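Nucleoporin nup120 (PDB 4GQ2) serves as a structural component of the nuclear pore complex, whose nucleoporins can also dock transiently associated transport factors. Local coordinates at residues 27-30 against 31-35; 497-500 against 501-505; 939-942 against 943-946. One frame throughout, in Å; residues are numbered along the deposited sequence.

Contact 1. Residues 27-30 against 31-35; sequences VPAL and ENDSE
Leu30 and Asp33 meet across a turn in the loop between strand 21-26 and helix 46-55. Between them, Glu31 leads away from the turn, its chain extended beyond CG at the exposed surface. Asn32 follows, and its side chain touches Arg164.

Asp33 is the residue that closes the turn. Leu30 N donates to Asp33 OD1 at 2.8 Å, with an N-H...O angle of 149°. The donor arrives on the syn side of the carboxylate and 26° out of its plane. The first torsion of Asp33 (chi1 -102°) lies off the usual staggered values, and it brings the carboxylate back over Leu30. Asp33 OD2 is 3.9 Å from Ala29 CB. Leu30 CB takes part as well, 3.5 Å from Asp33 OD1. Leu30 O stands over the flat carboxylate, 3.0 Å from Asp33 CG. It lies about as near to both carboxylate oxygens. These are acceptors facing an acceptor, so no hydrogen bond joins them. Beyond Asp33 the chain enters Ser34 through a cis peptide bond, rare before a residue other than proline, and Ser34 OG makes a weak bond to Glu35 OE1.

The loop lies beside the beta-propeller blades. Pro28 and Leu30 rest on Cys162 of strand 160-163, and Val27 bonds through its backbone to His106.

One side-chain acceptor thus binds a backbone N-H three residues earlier and closes a tight turn outside any regular helix or strand. The nearness of Leu30 O would probably make a full negative charge on the carboxylate less favourable, while the N-H of Leu30 is likely to offset part of that effect.

Contact 2. Residues 497-500 against 501-505; sequences RLLY and NEWER
Helix 492-515 carries this contact, in which Tyr500 meets Asn501 and Glu504, and Leu499 meets Trp503. Four backbone bonds cross from 501-504 to 497-500. The straightest runs from Trp503 N to Leu499 O, 3.1 Å long at 173°.

Leu499 and Trp503 lie side by side and point the same way. Leu499 CG is anti to the backbone N (chi1 -175°), which carries the branch toward the indole. Leu499 CG is 3.9 Å from Trp503 CD1, and Leu499 CD1 is 3.8 Å from Trp503 NE1. The indole N-H itself goes to Ser420 OG. The Trp503 ring also meets Trp423 of helix 419-428 with the planes nearly parallel.

Tyr500 points to a different side. The Asn501 amide is turned almost perpendicular to its ring, with Asn501 OD1 3.7 Å from Tyr500 CD1. Glu504 OE1 comes to the ring edge, 4.1 Å from Tyr500 CE1. One water accepts from Tyr500 OH at 2.7 Å and donates to Glu504 OE2. Phe408 N is also hydrogen-bonded to Tyr500 OH, so the hydroxyl has two partners.

Arg505 is exposed, and its NH1 forms a salt bridge with Glu502 OE2 at 2.9 Å. The carboxylate oxygen lies close to the guanidinium plane. Glu502 also touches Thr478 of helix 464-478. A second water links Arg505 NH1 to Leu498 O, so that carbonyl serves both this water and Glu502 N.

The arrangement is that of an amphipathic alpha-helix, with aromatic and leucine side chains packed on helices 419-428 and 464-478 and an ion pair between residues three apart.

Contact 3. Residues 939-942 against 943-946; sequences THET and LKTA
Thr945 leans back on Glu941 and Thr942, one turn earlier in helix 932-949, within the C-terminal region assigned to HEAT repeats. Its CB is 3.4 Å from Glu941 O. From there the side chain forks. OG1 sits between the backbone N and the carbonyl carbon (chi1 55°), which turns the hydroxyl down onto the preceding turn. There Thr945 OG1 finds two carbonyls, Glu941 O at 2.8 Å and Thr942 O at 2.9 Å. Its single proton can serve either, and the geometry leaves the choice open. The methyl carbon, Thr945 CG2, lies 3.2 Å from Glu941 O and 3.4 Å from Glu941 OE2.

With a valine here the hydroxyl is gone, and the two carbonyls would probably lose the nearby donor that either can accept from.

The backbone bond from Thr945 N to Glu941 O is bent, at 137°. Amide and hydroxyl of Thr945 both lie near Glu941 O. The Glu941 side chain crosses Thr945 at about a right angle, and its OE2 is hydrogen-bonded to Ser904 OG of helix 895-909. Thr945 also touches Ser904, and it reaches Ala916 and Ser920 of helix 913-925. The contact thus lies where three helices pack together.

Glu941 OE1 meets the aliphatic part of Lys944, 3.6 Å from Lys944 CD. Lys944 NZ stays 5.3 Å from Glu941 OE1, so any attraction between the charges acts at a distance. Just beyond, Ala946 N donates almost straight to Thr942 O, at 2.8 Å and 170°.

How the contacts relate
The three contacts follow one another along the chain; none nests in or crosses another. Each is local, between consecutive segments, so none closes a long loop. Contact 1 comes first, in the loop that leaves strand 21-26 and passes strand 160-163 at the edge of another propeller sheet. Contact 2 lies far along the sequence, on helix 492-515, which packs on helices 419-428 and 464-478 before the chain returns to strand 520-525. Contact 3 is near the C terminus, where helix 932-949 meets helices 895-909 and 913-925. Centres of contacts 1 and 3 are about 75 Å apart, and contact 2 is about 48 Å from contact 1 and 61 Å from contact 3, centre to centre.

Contact 1. Residues 27-30 against 31-35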
# COMPACT_ATOMS: atom_id res chain seq x y z
N VAL A 27 -33.26 -16.82 3.72
CA VAL A 27 -33.97 -17.95 4.33
C VAL A 27 -35.41 -18.00 3.78
O VAL A 27 -35.97 -16.94 3.47
CB VAL A 27 -33.95 -17.90 5.88
CG1 VAL A 27 -32.52 -17.93 6.40
CG2 VAL A 27 -34.69 -16.68 6.41
N PRO A 28 -35.98 -19.21 3.62
CA PRO A 28 -37.36 -19.33 3.12
C PRO A 28 -38.34 -18.51 3.96
O PRO A 28 -38.26 -18.51 5.19
CB PRO A 28 -37.65 -20.83 3.28
CG PRO A 28 -36.31 -21.47 3.14
CD PRO A 28 -35.36 -20.53 3.83
N ALA A 29 -39.25 -17.80 3.28
CA ALA A 29 -40.23 -16.94 3.95
C ALA A 29 -41.36 -17.74 4.60
O ALA A 29 -41.82 -18.75 4.05
CB ALA A 29 -40.79 -15.91 2.99
N LEU A 30 -41.80 -17.29 5.78
CA LEU A 30 -42.91 -17.91 6.50
C LEU A 30 -44.03 -16.89 6.77
O LEU A 30 -43.89 -15.71 6.44
CB LEU A 30 -42.43 -18.57 7.80
CG LEU A 30 -42.18 -20.09 7.78
CD1 LEU A 30 -41.08 -20.51 6.82
CD2 LEU A 30 -41.88 -20.59 9.18
N GLU A 31 -45.14 -17.35 7.35
CA GLU A 31 -46.36 -16.54 7.44
C GLU A 31 -46.28 -15.41 8.47
O GLU A 31 -46.53 -14.24 8.14
CB GLU A 31 -47.58 -17.42 7.68
CG GLU A 31 -48.80 -16.99 6.89
CD GLU A 31 -49.82 -18.10 6.74
OE1 GLU A 31 -50.50 -18.43 7.74
OE2 GLU A 31 -49.95 -18.64 5.62
N ASN A 32 -45.95 -15.75 9.72
CA ASN A 32 -45.70 -14.75 10.76
C ASN A 32 -44.19 -14.60 10.95
O ASN A 32 -43.61 -15.08 11.93
CB ASN A 32 -46.41 -15.13 12.06
CG ASN A 32 -47.91 -15.25 11.88
OD1 ASN A 32 -48.57 -14.30 11.46
ND2 ASN A 32 -48.46 -16.42 12.19
N ASP A 33 -43.59 -13.90 9.99
CA ASP A 33 -42.14 -13.90 9.77
C ASP A 33 -41.20 -13.47 10.90
O ASP A 33 -40.25 -14.20 11.20
CB ASP A 33 -41.79 -13.18 8.47
CG ASP A 33 -41.49 -14.14 7.35
OD1 ASP A 33 -41.14 -15.30 7.65
OD2 ASP A 33 -41.61 -13.73 6.18
N SER A 34 -41.41 -12.31 11.52
CA SER A 34 -42.42 -11.32 11.14
C SER A 34 -41.71 -10.00 10.83
O SER A 34 -41.58 -9.64 9.66
CB SER A 34 -43.50 -11.16 12.23
OG SER A 34 -43.01 -10.48 13.37
N GLU A 35 -41.27 -9.30 11.88
CA GLU A 35 -40.49 -8.06 11.76
C GLU A 35 -39.38 -7.98 12.81
O GLU A 35 -39.64 -7.94 14.02
CB GLU A 35 -41.39 -6.82 11.86
CG GLU A 35 -42.27 -6.55 10.64
CD GLU A 35 -43.58 -7.33 10.65
OE1 GLU A 35 -43.94 -7.90 11.71
OE2 GLU A 35 -44.25 -7.37 9.60

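Contact 2. Residues 497-500 against 501-505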
# COMPACT_ATOMS: atom_id res chain seq x y z
N ARG A 497 -5.03 25.62 2.28
CA ARG A 497 -5.61 25.55 3.62
C ARG A 497 -7.02 24.95 3.60
O ARG A 497 -7.34 24.07 4.42
CB ARG A 497 -5.59 26.93 4.29
CG ARG A 497 -5.99 26.93 5.76
CD ARG A 497 -6.08 28.35 6.33
NE ARG A 497 -7.17 29.12 5.74
CZ ARG A 497 -8.44 29.08 6.14
NH1 ARG A 497 -8.81 28.31 7.17
NH2 ARG A 497 -9.35 29.81 5.52
N LEU A 498 -7.86 25.41 2.67
CA LEU A 498 -9.23 24.91 2.59
C LEU A 498 -9.28 23.44 2.13
O LEU A 498 -10.08 22.66 2.65
CB LEU A 498 -10.10 25.79 1.67
CG LEU A 498 -10.40 27.24 2.07
CD1 LEU A 498 -11.07 27.96 0.91
CD2 LEU A 498 -11.27 27.33 3.32
N LEU A 499 -8.43 23.08 1.17
CA LEU A 499 -8.31 21.68 0.74
C LEU A 499 -7.90 20.78 1.92
O LEU A 499 -8.48 19.71 2.12
CB LEU A 499 -7.33 21.55 -0.43
CG LEU A 499 -7.13 20.18 -1.12
CD1 LEU A 499 -8.40 19.68 -1.79
CD2 LEU A 499 -6.00 20.25 -2.14
N TYR A 500 -6.92 21.23 2.69
CA TYR A 500 -6.43 20.49 3.86
C TYR A 500 -7.56 20.24 4.85
O TYR A 500 -7.75 19.11 5.32
CB TYR A 500 -5.28 21.25 4.55
CG TYR A 500 -4.65 20.51 5.72
CD1 TYR A 500 -5.27 20.49 6.97
CD2 TYR A 500 -3.46 19.82 5.56
CE1 TYR A 500 -4.72 19.79 8.03
CE2 TYR A 500 -2.88 19.14 6.62
CZ TYR A 500 -3.51 19.13 7.85
OH TYR A 500 -2.94 18.43 8.90
N ASN A 501 -8.31 21.30 5.15
CA ASN A 501 -9.40 21.23 6.14
C ASN A 501 -10.55 20.32 5.71
O ASN A 501 -11.15 19.64 6.54
CB ASN A 501 -9.93 22.63 6.47
CG ASN A 501 -8.91 23.49 7.20
OD1 ASN A 501 -7.90 23.01 7.71
ND2 ASN A 501 -9.18 24.79 7.24
N GLU A 502 -10.86 20.32 4.42
CA GLU A 502 -11.87 19.41 3.91
C GLU A 502 -11.42 17.95 4.07
O GLU A 502 -12.19 17.11 4.54
CB GLU A 502 -12.23 19.73 2.45
CG GLU A 502 -13.47 19.00 1.94
CD GLU A 502 -14.76 19.37 2.66
OE1 GLU A 502 -15.83 18.93 2.21
OE2 GLU A 502 -14.73 20.10 3.66
N TRP A 503 -10.18 17.66 3.70
CA TRP A 503 -9.62 16.32 3.92
C TRP A 503 -9.69 15.96 5.38
O TRP A 503 -10.15 14.87 5.73
CB TRP A 503 -8.19 16.24 3.43
CG TRP A 503 -8.04 15.99 1.95
CD1 TRP A 503 -7.62 16.88 0.97
CD2 TRP A 503 -8.30 14.74 1.23
NE1 TRP A 503 -7.60 16.28 -0.27
CE2 TRP A 503 -8.00 15.00 -0.18
CE3 TRP A 503 -8.74 13.47 1.60
CZ2 TRP A 503 -8.14 14.02 -1.15
CZ3 TRP A 503 -8.87 12.49 0.62
CH2 TRP A 503 -8.58 12.76 -0.73
N GLU A 504 -9.26 16.87 6.25
CA GLU A 504 -9.34 16.65 7.68
C GLU A 504 -10.74 16.29 8.18
O GLU A 504 -10.90 15.33 8.95
CB GLU A 504 -8.81 17.85 8.46
CG GLU A 504 -8.82 17.63 9.97
CD GLU A 504 -7.88 18.56 10.70
OE1 GLU A 504 -7.99 19.79 10.51
OE2 GLU A 504 -7.02 18.05 11.46
N ARG A 505 -11.74 17.05 7.74
CA ARG A 505 -13.13 16.78 8.14
C ARG A 505 -13.54 15.38 7.73
O ARG A 505 -14.15 14.64 8.51
CB ARG A 505 -14.10 17.78 7.53
CG ARG A 505 -14.14 19.13 8.23
CD ARG A 505 -15.06 20.11 7.52
NE ARG A 505 -14.63 21.48 7.81
CZ ARG A 505 -14.04 22.29 6.93
NH1 ARG A 505 -13.83 21.91 5.67
NH2 ARG A 505 -13.66 23.50 7.33
O HOH W 1 -12.45 23.84 3.67
O HOH W 2 -4.55 18.01 11.06

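Contact 3. Residues 939-942 against 943-946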
# COMPACT_ATOMS: atom_id res chain seq x y z
N THR A 939 22.78 -17.05 -37.09
CA THR A 939 22.49 -16.59 -38.46
C THR A 939 21.03 -16.83 -38.80
O THR A 939 20.42 -16.05 -39.55
CB THR A 939 23.38 -17.26 -39.53
OG1 THR A 939 23.05 -18.64 -39.63
CG2 THR A 939 24.87 -17.10 -39.19
N HIS A 940 20.47 -17.91 -38.24
CA HIS A 940 19.03 -18.16 -38.30
C HIS A 940 18.28 -16.99 -37.71
O HIS A 940 17.39 -16.43 -38.36
CB HIS A 940 18.67 -19.44 -37.55
CG HIS A 940 18.89 -20.70 -38.36
ND1 HIS A 940 18.31 -21.87 -38.04
CD2 HIS A 940 19.65 -20.94 -39.50
CE1 HIS A 940 18.68 -22.81 -38.92
NE2 HIS A 940 19.50 -22.24 -39.82
N GLU A 941 18.64 -16.59 -36.49
CA GLU A 941 18.01 -15.44 -35.84
C GLU A 941 18.23 -14.13 -36.58
O GLU A 941 17.30 -13.32 -36.68
CB GLU A 941 18.43 -15.32 -34.37
CG GLU A 941 17.41 -15.90 -33.40
CD GLU A 941 16.18 -15.01 -33.21
OE1 GLU A 941 15.05 -15.53 -33.34
OE2 GLU A 941 16.34 -13.81 -32.92
N THR A 942 19.43 -13.91 -37.12
CA THR A 942 19.67 -12.71 -37.93
C THR A 942 18.65 -12.58 -39.07
O THR A 942 18.04 -11.52 -39.24
CB THR A 942 21.11 -12.66 -38.50
OG1 THR A 942 22.05 -12.74 -37.43
CG2 THR A 942 21.33 -11.36 -39.27
N LEU A 943 18.47 -13.67 -39.83
CA LEU A 943 17.51 -13.69 -40.93
C LEU A 943 16.13 -13.29 -40.42
O LEU A 943 15.56 -12.29 -40.87
CB LEU A 943 17.44 -15.07 -41.59
CG LEU A 943 18.61 -15.57 -42.45
CD1 LEU A 943 18.37 -17.00 -42.90
CD2 LEU A 943 18.86 -14.66 -43.65
N LYS A 944 15.65 -14.07 -39.46
CA LYS A 944 14.36 -13.85 -38.81
C LYS A 944 14.16 -12.40 -38.33
O LYS A 944 13.05 -11.87 -38.41
CB LYS A 944 14.23 -14.82 -37.64
CG LYS A 944 12.84 -14.98 -37.05
CD LYS A 944 12.81 -16.19 -36.12
CE LYS A 944 11.72 -16.07 -35.06
NZ LYS A 944 10.36 -15.96 -35.66
N THR A 945 15.23 -11.76 -37.86
CA THR A 945 15.13 -10.42 -37.28
C THR A 945 15.25 -9.30 -38.32
O THR A 945 14.45 -8.36 -38.31
CB THR A 945 16.13 -10.21 -36.12
OG1 THR A 945 17.46 -10.49 -36.56
CG2 THR A 945 15.77 -11.12 -34.96
N ALA A 946 16.25 -9.41 -39.20
CA ALA A 946 16.43 -8.46 -40.32
C ALA A 946 15.17 -8.36 -41.17
O ALA A 946 14.73 -7.25 -41.51
CB ALA A 946 17.62 -8.87 -41.17